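Local structure of lipoprotein (Paraburkholderia phytofirmans, 5T10) at residues B[20-25]-B[81-86]. The protein forms a dodecameric periplasmic lipoprotein assembly that probably guides Pel polysaccharide export across the outer membrane, as PelC of Pseudomonas aeruginosa does. Sequence-based numbering, arbitrary orientation.
Sequences KVAVVS and EWARSQ
Trp82 and Ala83 of the short helix 80-85 pack on Ala22 and Val24 of strand 21-28. This is helix-on-sheet packing in an alpha/beta fold of the LpoB family. Strand 21-28 lies inside the mixed sheet, between strands 90-99 and 55-57. On the other face, Val21 and Val23 touch Leu47 and Glu40 of helix 35-49.

Trp82 makes the main apolar contact. Its CG is anti to the backbone N (chi1 -179°), which carries the six-membered ring out toward the strand. The corner atom CZ3 leads and lies 3.5 Å from Ala22 CB. CZ3 is also 4.1 Å from Val24 CG2. Both methyls meet the indole obliquely. The Val24 and Trp82 side chains run antiparallel, side by side. Ala58 touches both of these side chains.

The next residue, Ala83, also points toward the strand. Its CB is 4.2 Å from Ala22 CB, and the small residues let the backbones come close: the CA atoms of Ala22 and Ala83 are 6.2 Å apart. Val91 of the neighbouring strand 90-99 borders this patch, touching Ala83 and Val24.

At Gln86 the backbone N donates to Trp82 O at 3.2 Å. Apolar side chains make up much of the contact between the two segments. At the more exposed margin, the Lys20 side chain extends alongside the backbone carbonyl of Gln86. Lys20 NZ forms a salt bridge with Asp54, which helps hold the end of this side chain. A modest bend at chi2 (149°) accompanies the approach of its CD and CE to the carbonyl oxygen. There Lys20 CE lies 3.4 Å from Gln86 O.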
loop_
_atom_site.group_PDB
_atom_site.type_symbol
_atom_site.label_atom_id
_atom_site.label_comp_id
_atom_site.label_asym_id
_atom_site.label_seq_id
_atom_site.Cartn_x
_atom_site.Cartn_y
_atom_site.Cartn_z
ATOM N N LYS B 20 53.459 13.807 2.928
ATOM C CA LYS B 20 52.182 14.069 3.574
ATOM C C LYS B 20 51.034 14.082 2.566
ATOM O O LYS B 20 51.099 14.744 1.526
ATOM C CB LYS B 20 52.233 15.387 4.346
ATOM C CG LYS B 20 50.881 15.815 4.869
ATOM C CD LYS B 20 50.976 16.593 6.168
ATOM C CE LYS B 20 49.609 16.660 6.854
ATOM N NZ LYS B 20 49.677 17.264 8.214
ATOM N N VAL B 21 49.973 13.352 2.876
ATOM C CA VAL B 21 48.869 13.195 1.941
ATOM C C VAL B 21 47.546 13.620 2.558
ATOM O O VAL B 21 47.204 13.219 3.675
ATOM C CB VAL B 21 48.763 11.738 1.451
ATOM C CG1 VAL B 21 47.492 11.535 0.602
ATOM C CG2 VAL B 21 50.022 11.347 0.687
ATOM N N ALA B 22 46.802 14.432 1.815
ATOM C CA ALA B 22 45.478 14.871 2.228
ATOM C C ALA B 22 44.423 14.102 1.444
ATOM O O ALA B 22 44.438 14.124 0.211
ATOM C CB ALA B 22 45.327 16.359 1.983
ATOM N N VAL B 23 43.530 13.406 2.158
ATOM C CA VAL B 23 42.402 12.727 1.530
ATOM C C VAL B 23 41.218 13.684 1.591
ATOM O O VAL B 23 40.774 14.079 2.679
ATOM C CB VAL B 23 42.064 11.391 2.217
ATOM C CG1 VAL B 23 40.872 10.712 1.534
ATOM C CG2 VAL B 23 43.272 10.475 2.216
ATOM N N VAL B 24 40.734 14.068 0.413
ATOM C CA VAL B 24 39.809 15.187 0.277
ATOM C C VAL B 24 38.575 14.802 -0.524
ATOM O O VAL B 24 38.703 14.315 -1.643
ATOM C CB VAL B 24 40.489 16.371 -0.453
ATOM C CG1 VAL B 24 39.496 17.478 -0.724
ATOM C CG2 VAL B 24 41.650 16.895 0.353
ATOM N N SER B 25 37.401 15.046 0.060
ATOM C CA SER B 25 36.078 14.826 -0.551
ATOM C C SER B 25 36.012 13.838 -1.714
ATOM O O SER B 25 36.253 14.195 -2.868
ATOM C CB SER B 25 35.447 16.153 -0.969
ATOM O OG SER B 25 36.097 16.671 -2.106
ATOM N N GLU B 81 43.532 24.895 -1.649
ATOM C CA GLU B 81 43.564 25.974 -0.674
ATOM C C GLU B 81 43.861 25.398 0.700
ATOM O O GLU B 81 44.657 25.948 1.456
ATOM C CB GLU B 81 42.224 26.708 -0.649
ATOM N N TRP B 82 43.234 24.268 1.002
ATOM C CA TRP B 82 43.402 23.616 2.296
ATOM C C TRP B 82 44.699 22.814 2.409
ATOM O O TRP B 82 45.447 22.971 3.372
ATOM C CB TRP B 82 42.204 22.714 2.614
ATOM C CG TRP B 82 42.331 22.032 3.949
ATOM C CD1 TRP B 82 42.199 22.610 5.175
ATOM C CD2 TRP B 82 42.629 20.646 4.188
ATOM N NE1 TRP B 82 42.392 21.673 6.163
ATOM C CE2 TRP B 82 42.659 20.461 5.583
ATOM C CE3 TRP B 82 42.871 19.548 3.358
ATOM C CZ2 TRP B 82 42.923 19.221 6.168
ATOM C CZ3 TRP B 82 43.132 18.318 3.940
ATOM C CH2 TRP B 82 43.160 18.165 5.328
ATOM N N ALA B 83 44.959 21.958 1.426
ATOM C CA ALA B 83 46.080 21.025 1.494
ATOM C C ALA B 83 47.429 21.709 1.698
ATOM O O ALA B 83 48.329 21.143 2.318
ATOM C CB ALA B 83 46.110 20.153 0.259
ATOM N N ARG B 84 47.565 22.927 1.179
ATOM C CA ARG B 84 48.795 23.692 1.344
ATOM C C ARG B 84 48.929 24.170 2.782
ATOM O O ARG B 84 50.032 24.205 3.329
ATOM C CB ARG B 84 48.825 24.881 0.382
ATOM C CG ARG B 84 48.947 24.486 -1.084
ATOM C CD ARG B 84 48.764 25.675 -2.017
ATOM N NE ARG B 84 48.987 25.313 -3.414
ATOM C CZ ARG B 84 48.086 25.446 -4.382
ATOM N NH1 ARG B 84 46.884 25.942 -4.109
ATOM N NH2 ARG B 84 48.388 25.093 -5.626
ATOM N N SER B 85 47.800 24.530 3.388
ATOM C CA SER B 85 47.767 24.969 4.784
ATOM C C SER B 85 48.167 23.847 5.730
ATOM O O SER B 85 48.671 24.092 6.819
ATOM C CB SER B 85 46.378 25.490 5.155
ATOM O OG SER B 85 46.134 26.747 4.550
ATOM N N GLN B 86 47.930 22.615 5.303
ATOM C CA GLN B 86 48.359 21.448 6.056
ATOM C C GLN B 86 49.703 20.945 5.548
ATOM O O GLN B 86 50.154 19.868 5.928
ATOM C CB GLN B 86 47.301 20.347 5.967
ATOM C CG GLN B 86 46.291 20.356 7.119
ATOM C CD GLN B 86 45.571 21.689 7.284
ATOM O OE1 GLN B 86 45.466 22.482 6.345
ATOM N NE2 GLN B 86 45.069 21.938 8.486
#